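Local coordinates for 6-phospho-beta-glucosidase BglT (Thermotoga maritima, PDB 1UP7), which hydrolyses cellobiose 6'-phosphate to glucose 6-phosphate and glucose, using NAD+ and a manganese ion as cofactors, at residues Gly94-Tyr99 with Thr107-Phe112; Gly100-Glu105 with Leu244-Met249; Ile361-Met366 with Ser389-Pro394. All blocks are in the same frame, centred on the assembly; numbering follows the deposited sequence.

Contact 1: Gly94-Tyr99 with Thr107-Phe112; sequences GIPLKY and TGVGGF
P96 and V109 meet in the Rossmann-type N-terminal part of the chain, where the loop leaving helix 85-94 swings back against the first turn of helix 109-131. The touch between the segments is apolar, and no hydrogen bond crosses it. The corner of the proline ring, P96 CG, lies 3.8 Å from V109 CG1 and 3.9 Å from V109 CB, and the proline ring and the valine run by one another antiparallel. V109 CG1 sits anti to the backbone N (chi1 176°), which brings that branch to the proline; CG2 packs instead near L392 and G393. The valine is further enclosed by L387 and I406 from two C-terminal helices, while P96 also rests on L101. The backbone N of G110 lies beside P96 CG, 4.4 Å away.

The backbone bonds stay within each segment. G108, at the N-cap, gives its carbonyl oxygen to the helix start: F112 N donates to G108 O at 3.0 Å, and G111 N makes a weak bond to the same oxygen. On the loop side, Y99 N donates to P96 O at 2.9 Å, closing the short helical turn that carries the proline.

Polar side chains tie this turn to helix 396-409, since K98 forms a salt bridge with E405 and Y99 OH hydrogen-bonds to the same carboxylate. G110 lies about 12 Å from the bound G6P, so the contact sits behind the pocket without touching the sugar. The K98 ammonium group also curls back on its own turn, where K98 NZ makes a weak hydrogen bond to I95 O at 3.3 Å.

Contact 2: Gly100-Glu105 with Leu244-Met249; sequences GLIGQE and LRYYLM. With G6P (6-O-phosphono-alpha-D-glucopyranose), chain J; NAD (nicotinamide-adenine-dinucleotide), chain I.
Q104 lays its CG over one face of the Y246 ring, a CH-pi contact with Q104 CG 3.9 Å from the ring centroid and 28° off the normal. The approach leans toward the phenol end, as Q104 CG is 3.5 Å from Y246 CZ. The glutamine chain lies roughly perpendicular to the tyrosine side chain. I102 reaches the same ring obliquely, its CG2 3.9 Å from Y246 CD1; chi1 of -69° puts CG1 beside the backbone N and leaves CG2 anti to it, turned to the tyrosine.

One residue beyond Q104, E105 reaches into the active site. Its two carboxylate oxygens divide the ligands: G6P O4 donates to E105 OE1 at 2.9 Å, and NAD O2D donates to E105 OE2 at 2.8 Å.

In the next shell, a salt bridge from R82 also meets E105 OE2. The Q104 amide is held by its oxygen, OE1, which accepts from T106 N and hydrogen-bonds to T107 OG1. M253 and I257 of helix 250-258 pack on Y246, and E250 and F254 of that helix on I102. Q104 also touches Y243, the catalytic proton acceptor.

E105 probably raises the basicity of Y243, as in relatives. The chemistry thus splits along the loop: apolar CH contacts seat it against helix 245-248, and the carboxylate beyond them bridges sugar and cofactor.

Contact 3: Ile361-Met366 with Ser389-Pro394; sequences IHAVKM and SHPLGP
A363 and V364, on helix 355-376, receive the ring of P391 from the loop that joins helices 380-389 and 396-409. Both contacts are apolar and use the same proline atom: P391 CG is 3.9 Å from A363 CB and 4.2 Å from V364 CG2. Y247 packs against both V364 and P391. A363 also meets S359 of the second subunit, and the ring of the neighbouring H362 stacks on H362 of that subunit, so this helix serves the interface with the second subunit as well as the loop.

No hydrogen bond crosses between the segments; those of the loop shape the turn. H390 to G393 form a type I beta turn, with G393 N donating to H390 O at 2.8 Å. P391 sits at its second position and is thereby presented to the helix. Inside the turn, L392 N donates to H390 ND1 at 2.7 Å, a fairly straight bond (162°) that lies in the imidazole plane.

Y367 meets the H390 ring edge-to-face, helping to set its orientation. Because ND1 accepts the hydrogen bond from L392 N, H390 is probably neutral, with its proton on NE2.

In the fold
From the N terminus, contact 1 closes a short loop, with seven residues between 94-99 and 107-112. Contact 2 begins inside that loop, at 100-105, and reaches forward to 244-249 across 138 residues, so the two cross; P96 O and L101 N, 3.3 Å apart, probably share a hydrogen bond where they adjoin. Contact 3 follows in series, closing 22 residues, 19 of them helical. Contact 1 stays in the Rossmann-type part and contact 3 in the C-terminal one, while contact 2 joins the two. Y247 lies where all three converge: it touches T107, V364 and H390. Contacts 2 and 3 both also touch the second subunit.

Contact 1: Gly94-Tyr99 with Thr107-Phe112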
loop_
_atom_site.group_PDB
_atom_site.type_symbol
_atom_site.label_atom_id
_atom_site.label_comp_id
_atom_site.label_asym_id
_atom_site.label_seq_id
_atom_site.Cartn_x
_atom_site.Cartn_y
_atom_site.Cartn_z
ATOM N N GLY A 94 3.378 5.104 40.379
ATOM C CA GLY A 94 3.486 6.213 41.340
ATOM C C GLY A 94 4.125 7.501 40.839
ATOM O O GLY A 94 3.648 8.604 41.145
ATOM N N ILE A 95 5.195 7.363 40.054
ATOM C CA ILE A 95 5.982 8.491 39.570
ATOM C C ILE A 95 5.229 9.511 38.684
ATOM O O ILE A 95 5.407 10.705 38.919
ATOM C CB ILE A 95 7.331 7.963 38.896
ATOM C CG1 ILE A 95 8.374 7.600 39.964
ATOM C CG2 ILE A 95 7.900 8.933 37.854
ATOM C CD1 ILE A 95 9.568 6.724 39.441
ATOM N N PRO A 96 4.443 9.079 37.677
ATOM C CA PRO A 96 3.685 10.021 36.839
ATOM C C PRO A 96 2.677 10.855 37.602
ATOM O O PRO A 96 2.365 11.961 37.160
ATOM C CB PRO A 96 2.966 9.114 35.821
ATOM C CG PRO A 96 3.731 7.826 35.816
ATOM C CD PRO A 96 4.271 7.686 37.215
ATOM N N LEU A 97 2.207 10.347 38.740
ATOM C CA LEU A 97 1.093 10.953 39.468
ATOM C C LEU A 97 1.340 12.419 39.838
ATOM O O LEU A 97 0.501 13.261 39.587
ATOM C CB LEU A 97 0.789 10.119 40.700
ATOM C CG LEU A 97 -0.305 9.045 40.636
ATOM C CD1 LEU A 97 -0.754 8.634 39.248
ATOM C CD2 LEU A 97 -0.021 7.843 41.527
ATOM N N LYS A 98 2.512 12.723 40.402
ATOM C CA LYS A 98 2.860 14.102 40.756
ATOM C C LYS A 98 2.823 15.096 39.589
ATOM O O LYS A 98 2.716 16.295 39.804
ATOM C CB LYS A 98 4.224 14.183 41.451
ATOM C CG LYS A 98 5.396 13.898 40.532
ATOM C CD LYS A 98 6.747 14.032 41.241
ATOM C CE LYS A 98 7.044 12.887 42.203
ATOM N NZ LYS A 98 7.129 11.582 41.550
ATOM N N TYR A 99 2.922 14.592 38.369
ATOM C CA TYR A 99 2.857 15.419 37.169
ATOM C C TYR A 99 1.455 15.608 36.630
ATOM O O TYR A 99 1.282 16.267 35.611
ATOM C CB TYR A 99 3.736 14.818 36.067
ATOM C CG TYR A 99 5.167 14.651 36.466
ATOM C CD1 TYR A 99 6.093 15.673 36.270
ATOM C CD2 TYR A 99 5.609 13.461 37.057
ATOM C CE1 TYR A 99 7.446 15.502 36.635
ATOM C CE2 TYR A 99 6.932 13.281 37.435
ATOM C CZ TYR A 99 7.849 14.304 37.221
ATOM O OH TYR A 99 9.173 14.133 37.599
ATOM N N THR A 107 -0.275 1.152 30.659
ATOM C CA THR A 107 -0.819 2.215 29.834
ATOM C C THR A 107 -0.142 3.540 30.109
ATOM O O THR A 107 -0.156 3.995 31.233
ATOM C CB THR A 107 -2.324 2.382 30.147
ATOM O OG1 THR A 107 -2.980 1.110 29.990
ATOM C CG2 THR A 107 -2.955 3.297 29.108
ATOM N N GLY A 108 0.352 4.199 29.077
ATOM C CA GLY A 108 0.893 5.536 29.229
ATOM C C GLY A 108 2.297 5.459 29.793
ATOM O O GLY A 108 3.043 4.507 29.527
ATOM N N VAL A 109 2.647 6.443 30.605
ATOM C CA VAL A 109 4.030 6.622 31.094
ATOM C C VAL A 109 4.550 5.381 31.837
ATOM O O VAL A 109 5.684 4.969 31.638
ATOM C CB VAL A 109 4.185 7.909 31.948
ATOM C CG1 VAL A 109 5.649 8.048 32.565
ATOM C CG2 VAL A 109 3.841 9.143 31.120
ATOM N N GLY A 110 3.709 4.790 32.675
ATOM C CA GLY A 110 3.975 3.515 33.301
ATOM C C GLY A 110 4.328 2.392 32.352
ATOM O O GLY A 110 5.259 1.616 32.624
ATOM N N GLY A 111 3.609 2.300 31.232
ATOM C CA GLY A 111 3.905 1.319 30.200
ATOM C C GLY A 111 5.255 1.590 29.546
ATOM O O GLY A 111 5.960 0.665 29.139
ATOM N N PHE A 112 5.606 2.868 29.430
ATOM C CA PHE A 112 6.853 3.307 28.819
ATOM C C PHE A 112 8.056 2.851 29.665
ATOM O O PHE A 112 9.032 2.298 29.131
ATOM C CB PHE A 112 6.828 4.826 28.693
ATOM C CG PHE A 112 8.149 5.456 28.307
ATOM C CD1 PHE A 112 8.547 5.529 26.964
ATOM C CD2 PHE A 112 8.956 6.054 29.289
ATOM C CE1 PHE A 112 9.721 6.153 26.618
ATOM C CE2 PHE A 112 10.149 6.680 28.944
ATOM C CZ PHE A 112 10.539 6.734 27.610
#

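Contact 2: Gly100-Glu105 with Leu244-Met249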
loop_
_atom_site.group_PDB
_atom_site.type_symbol
_atom_site.label_atom_id
_atom_site.label_comp_id
_atom_site.label_asym_id
_atom_site.label_seq_id
_atom_site.Cartn_x
_atom_site.Cartn_y
_atom_site.Cartn_z
ATOM N N GLY A 100 0.454 15.046 37.305
ATOM C CA GLY A 100 -0.922 15.076 36.837
ATOM C C GLY A 100 -1.170 14.084 35.709
ATOM O O GLY A 100 -2.037 14.276 34.881
ATOM N N LEU A 101 -0.368 13.030 35.665
ATOM C CA LEU A 101 -0.408 12.062 34.577
ATOM C C LEU A 101 -0.925 10.739 35.097
ATOM O O LEU A 101 -0.688 10.403 36.268
ATOM C CB LEU A 101 1.005 11.865 34.041
ATOM C CG LEU A 101 1.527 12.693 32.842
ATOM C CD1 LEU A 101 0.602 13.844 32.317
ATOM C CD2 LEU A 101 2.997 13.141 33.013
ATOM N N ILE A 102 -1.602 9.985 34.230
ATOM C CA ILE A 102 -2.025 8.635 34.538
ATOM C C ILE A 102 -0.824 7.765 34.911
ATOM O O ILE A 102 0.191 7.719 34.199
ATOM C CB ILE A 102 -2.757 8.016 33.332
ATOM C CG1 ILE A 102 -4.122 8.701 33.112
ATOM C CG2 ILE A 102 -2.881 6.478 33.538
ATOM C CD1 ILE A 102 -5.012 8.484 34.252
ATOM N N GLY A 103 -0.917 7.114 36.060
ATOM C CA GLY A 103 0.059 6.093 36.415
ATOM C C GLY A 103 -0.579 4.715 36.428
ATOM O O GLY A 103 -1.450 4.426 37.252
ATOM N N GLN A 104 -0.149 3.875 35.503
ATOM C CA GLN A 104 -0.756 2.568 35.286
ATOM C C GLN A 104 0.278 1.537 34.816
ATOM O O GLN A 104 1.224 1.854 34.095
ATOM C CB GLN A 104 -1.917 2.704 34.293
ATOM C CG GLN A 104 -3.094 1.719 34.539
ATOM C CD GLN A 104 -2.790 0.362 33.885
ATOM O OE1 GLN A 104 -2.054 0.278 32.879
ATOM N NE2 GLN A 104 -3.316 -0.687 34.465
ATOM N N GLU A 105 0.107 0.301 35.243
ATOM C CA GLU A 105 1.033 -0.785 34.900
ATOM C C GLU A 105 1.445 -0.883 33.406
ATOM O O GLU A 105 2.654 -1.043 33.110
ATOM C CB GLU A 105 0.470 -2.134 35.419
ATOM C CG GLU A 105 1.324 -3.343 35.033
ATOM C CD GLU A 105 0.585 -4.674 35.041
ATOM O OE1 GLU A 105 -0.620 -4.732 34.657
ATOM O OE2 GLU A 105 1.221 -5.687 35.425
ATOM N N LEU A 244 -9.481 1.651 27.671
ATOM C CA LEU A 244 -9.744 2.887 26.954
ATOM C C LEU A 244 -10.198 3.959 27.928
ATOM O O LEU A 244 -10.118 5.120 27.620
ATOM C CB LEU A 244 -10.762 2.697 25.820
ATOM C CG LEU A 244 -10.174 2.600 24.403
ATOM C CD1 LEU A 244 -9.093 3.684 24.067
ATOM C CD2 LEU A 244 -9.599 1.187 24.172
ATOM N N ARG A 245 -10.654 3.553 29.103
ATOM C CA ARG A 245 -11.096 4.489 30.134
ATOM C C ARG A 245 -9.993 5.496 30.469
ATOM O O ARG A 245 -10.287 6.637 30.788
ATOM C CB ARG A 245 -11.445 3.766 31.429
ATOM C CG ARG A 245 -12.866 3.242 31.530
ATOM C CD ARG A 245 -13.058 2.365 32.805
ATOM N NE ARG A 245 -11.797 1.635 33.031
ATOM C CZ ARG A 245 -11.408 1.078 34.170
ATOM N NH1 ARG A 245 -12.168 1.177 35.262
ATOM N NH2 ARG A 245 -10.238 0.426 34.219
ATOM N N TYR A 246 -8.738 5.056 30.402
ATOM C CA TYR A 246 -7.589 5.913 30.752
ATOM C C TYR A 246 -7.381 7.016 29.754
ATOM O O TYR A 246 -6.892 8.075 30.125
ATOM C CB TYR A 246 -6.278 5.115 30.915
ATOM C CG TYR A 246 -6.346 4.106 32.038
ATOM C CD1 TYR A 246 -6.274 4.503 33.366
ATOM C CD2 TYR A 246 -6.507 2.740 31.766
ATOM C CE1 TYR A 246 -6.369 3.576 34.409
ATOM C CE2 TYR A 246 -6.604 1.801 32.789
ATOM C CZ TYR A 246 -6.551 2.231 34.107
ATOM O OH TYR A 246 -6.647 1.297 35.121
ATOM N N TYR A 247 -7.767 6.760 28.512
ATOM C CA TYR A 247 -7.729 7.747 27.452
ATOM C C TYR A 247 -8.957 8.625 27.445
ATOM O O TYR A 247 -8.797 9.829 27.465
ATOM C CB TYR A 247 -7.607 7.046 26.120
ATOM C CG TYR A 247 -6.299 6.343 25.947
ATOM C CD1 TYR A 247 -6.116 5.054 26.451
ATOM C CD2 TYR A 247 -5.261 6.946 25.263
ATOM C CE1 TYR A 247 -4.936 4.393 26.292
ATOM C CE2 TYR A 247 -4.057 6.279 25.063
ATOM C CZ TYR A 247 -3.903 5.009 25.586
ATOM O OH TYR A 247 -2.737 4.325 25.410
ATOM N N LEU A 248 -10.160 8.033 27.477
ATOM C CA LEU A 248 -11.396 8.762 27.227
ATOM C C LEU A 248 -12.055 9.291 28.508
ATOM O O LEU A 248 -12.941 10.150 28.475
ATOM C CB LEU A 248 -12.363 7.879 26.449
ATOM C CG LEU A 248 -11.914 7.639 25.016
ATOM C CD1 LEU A 248 -12.556 6.355 24.632
ATOM C CD2 LEU A 248 -12.303 8.799 24.066
ATOM N N MET A 249 -11.602 8.741 29.637
ATOM C CA MET A 249 -12.036 9.143 30.985
ATOM C C MET A 249 -10.824 9.542 31.863
ATOM O O MET A 249 -10.776 9.225 33.068
ATOM C CB MET A 249 -12.820 8.014 31.673
ATOM C CG MET A 249 -14.139 7.673 31.019
ATOM S SD MET A 249 -14.924 6.210 31.730
ATOM C CE MET A 249 -15.204 6.715 33.220
HETATM C C1 G6P J . -6.038 -7.420 33.290
HETATM C C2 G6P J . -5.079 -7.146 32.098
HETATM C C3 G6P J . -3.691 -7.703 32.413
HETATM C C4 G6P J . -3.182 -6.977 33.647
HETATM C C5 G6P J . -4.117 -7.315 34.824
HETATM C C6 G6P J . -3.681 -6.575 36.081
HETATM O O1 G6P J . -7.364 -6.883 33.125
HETATM O O2 G6P J . -5.523 -7.711 30.866
HETATM O O3 G6P J . -2.781 -7.589 31.314
HETATM O O4 G6P J . -1.813 -7.299 33.894
HETATM O O5 G6P J . -5.490 -6.942 34.540
HETATM O O6 G6P J . -3.982 -7.326 37.247
HETATM P P G6P J . -3.138 -7.116 38.603
HETATM O O1P G6P J . -3.593 -8.205 39.547
HETATM O O2P G6P J . -3.348 -5.777 39.293
HETATM O O3P G6P J . -1.687 -7.292 38.252
HETATM P PA NAD I . 5.347 -11.281 39.315
HETATM O O1A NAD I . 5.890 -10.096 40.008
HETATM O O2A NAD I . 4.824 -12.408 40.232
HETATM O O5B NAD I . 6.577 -11.813 38.403
HETATM C C5B NAD I . 6.596 -13.148 37.970
HETATM C C4B NAD I . 7.953 -13.777 38.258
HETATM O O4B NAD I . 8.944 -13.253 37.377
HETATM C C3B NAD I . 8.480 -13.560 39.671
HETATM O O3B NAD I . 8.591 -14.831 40.294
HETATM C C2B NAD I . 9.854 -12.914 39.480
HETATM O O2B NAD I . 10.814 -13.412 40.389
HETATM C C1B NAD I . 10.189 -13.371 38.071
HETATM N N9A NAD I . 11.188 -12.567 37.374
HETATM C C8A NAD I . 11.438 -11.209 37.439
HETATM N N7A NAD I . 12.440 -10.960 36.567
HETATM C C5A NAD I . 12.792 -12.087 35.922
HETATM C C6A NAD I . 13.748 -12.391 34.962
HETATM N N6A NAD I . 14.555 -11.462 34.459
HETATM N N1A NAD I . 13.871 -13.703 34.520
HETATM C C2A NAD I . 13.062 -14.699 35.043
HETATM N N3A NAD I . 12.140 -14.389 36.013
HETATM C C4A NAD I . 12.016 -13.112 36.439
HETATM O O3 NAD I . 4.175 -10.728 38.362
HETATM P PN NAD I . 2.943 -11.526 37.719
HETATM O O1N NAD I . 1.756 -10.823 38.267
HETATM O O2N NAD I . 3.053 -12.964 37.831
HETATM O O5D NAD I . 3.076 -11.245 36.150
HETATM C C5D NAD I . 4.274 -11.373 35.407
HETATM C C4D NAD I . 4.100 -10.600 34.090
HETATM O O4D NAD I . 3.033 -11.105 33.288
HETATM C C3D NAD I . 3.771 -9.133 34.327
HETATM O O3D NAD I . 4.507 -8.425 33.376
HETATM C C2D NAD I . 2.274 -9.020 34.054
HETATM O O2D NAD I . 1.842 -7.752 33.590
HETATM C C1D NAD I . 1.994 -10.143 33.082
HETATM N N1N NAD I . 0.778 -10.861 33.473
HETATM C C2N NAD I . 0.923 -12.224 33.600
HETATM C C3N NAD I . -0.132 -13.026 33.960
HETATM C C7N NAD I . 0.104 -14.512 34.098
HETATM O O7N NAD I . -0.788 -15.479 33.578
HETATM N N7N NAD I . 1.217 -14.914 34.731
HETATM C C4N NAD I . -1.362 -12.406 34.195
HETATM C C5N NAD I . -1.533 -11.013 34.064
HETATM C C6N NAD I . -0.433 -10.239 33.696
#

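Contact 3: Ile361-Met366 with Ser389-Pro394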
loop_
_atom_site.group_PDB
_atom_site.type_symbol
_atom_site.label_atom_id
_atom_site.label_comp_id
_atom_site.label_asym_id
_atom_site.label_seq_id
_atom_site.Cartn_x
_atom_site.Cartn_y
_atom_site.Cartn_z
ATOM N N ILE A 361 -5.121 3.638 17.587
ATOM C CA ILE A 361 -4.140 2.658 17.185
ATOM C C ILE A 361 -2.901 3.303 16.548
ATOM O O ILE A 361 -1.760 2.938 16.895
ATOM C CB ILE A 361 -4.755 1.613 16.227
ATOM C CG1 ILE A 361 -5.924 0.836 16.907
ATOM C CG2 ILE A 361 -3.663 0.702 15.652
ATOM C CD1 ILE A 361 -6.756 0.007 15.920
ATOM N N HIS A 362 -3.117 4.246 15.615
ATOM C CA HIS A 362 -2.014 4.908 14.942
ATOM C C HIS A 362 -1.149 5.646 15.988
ATOM O O HIS A 362 0.062 5.496 16.013
ATOM C CB HIS A 362 -2.539 5.928 13.910
ATOM C CG HIS A 362 -2.938 5.349 12.595
ATOM N ND1 HIS A 362 -2.085 4.581 11.822
ATOM C CD2 HIS A 362 -4.086 5.473 11.880
ATOM C CE1 HIS A 362 -2.695 4.244 10.699
ATOM N NE2 HIS A 362 -3.902 4.786 10.700
ATOM N N ALA A 363 -1.769 6.451 16.847
ATOM C CA ALA A 363 -0.999 7.291 17.776
ATOM C C ALA A 363 -0.143 6.438 18.728
ATOM O O ALA A 363 1.047 6.697 18.960
ATOM C CB ALA A 363 -1.952 8.257 18.611
ATOM N N VAL A 364 -0.749 5.392 19.265
ATOM C CA VAL A 364 -0.005 4.548 20.171
ATOM C C VAL A 364 1.038 3.713 19.433
ATOM O O VAL A 364 2.138 3.493 19.958
ATOM C CB VAL A 364 -0.959 3.695 21.010
ATOM C CG1 VAL A 364 -0.192 2.675 21.845
ATOM C CG2 VAL A 364 -1.796 4.640 21.913
ATOM N N LYS A 365 0.738 3.276 18.208
ATOM C CA LYS A 365 1.746 2.549 17.436
ATOM C C LYS A 365 2.992 3.428 17.160
ATOM O O LYS A 365 4.154 2.932 17.206
ATOM C CB LYS A 365 1.152 1.953 16.154
ATOM C CG LYS A 365 2.139 1.223 15.227
ATOM C CD LYS A 365 2.765 -0.079 15.833
ATOM C CE LYS A 365 1.669 -1.091 16.244
ATOM N NZ LYS A 365 2.100 -2.176 17.192
ATOM N N MET A 366 2.769 4.715 16.868
ATOM C CA MET A 366 3.896 5.618 16.603
ATOM C C MET A 366 4.712 5.763 17.891
ATOM O O MET A 366 5.922 5.746 17.890
ATOM C CB MET A 366 3.400 6.974 16.075
ATOM C CG MET A 366 2.704 6.899 14.713
ATOM S SD MET A 366 3.836 6.264 13.424
ATOM C CE MET A 366 3.439 4.511 13.400
ATOM N N SER A 389 5.209 11.833 22.603
ATOM C CA SER A 389 4.281 11.353 21.570
ATOM C C SER A 389 3.066 10.597 22.127
ATOM O O SER A 389 2.076 10.408 21.433
ATOM C CB SER A 389 5.006 10.456 20.543
ATOM O OG SER A 389 5.358 9.183 21.110
ATOM N N HIS A 390 3.142 10.138 23.363
ATOM C CA HIS A 390 2.085 9.282 23.888
ATOM C C HIS A 390 0.878 10.151 24.236
ATOM O O HIS A 390 1.052 11.164 24.933
ATOM C CB HIS A 390 2.531 8.522 25.140
ATOM C CG HIS A 390 1.580 7.439 25.525
ATOM N ND1 HIS A 390 0.299 7.700 25.976
ATOM C CD2 HIS A 390 1.691 6.089 25.456
ATOM C CE1 HIS A 390 -0.333 6.556 26.170
ATOM N NE2 HIS A 390 0.497 5.563 25.883
ATOM N N PRO A 391 -0.330 9.767 23.792
ATOM C CA PRO A 391 -1.528 10.560 24.110
ATOM C C PRO A 391 -1.648 10.866 25.593
ATOM O O PRO A 391 -2.278 11.841 25.938
ATOM C CB PRO A 391 -2.694 9.666 23.648
ATOM C CG PRO A 391 -2.096 8.807 22.516
ATOM C CD PRO A 391 -0.644 8.585 22.939
ATOM N N LEU A 392 -1.053 10.039 26.457
ATOM C CA LEU A 392 -1.158 10.213 27.912
ATOM C C LEU A 392 0.175 10.629 28.535
ATOM O O LEU A 392 0.319 10.628 29.768
ATOM C CB LEU A 392 -1.677 8.941 28.591
ATOM C CG LEU A 392 -3.102 8.463 28.223
ATOM C CD1 LEU A 392 -3.316 7.012 28.686
ATOM C CD2 LEU A 392 -4.151 9.360 28.839
ATOM N N GLY A 393 1.135 11.009 27.681
ATOM C CA GLY A 393 2.417 11.510 28.137
ATOM C C GLY A 393 2.425 12.947 28.647
ATOM O O GLY A 393 1.403 13.610 28.694
ATOM N N PRO A 394 3.593 13.417 29.061
ATOM C CA PRO A 394 3.752 14.761 29.635
ATOM C C PRO A 394 3.609 15.896 28.614
ATOM O O PRO A 394 3.895 15.728 27.441
ATOM C CB PRO A 394 5.208 14.729 30.135
ATOM C CG PRO A 394 5.884 13.769 29.214
ATOM C CD PRO A 394 4.874 12.681 29.024
#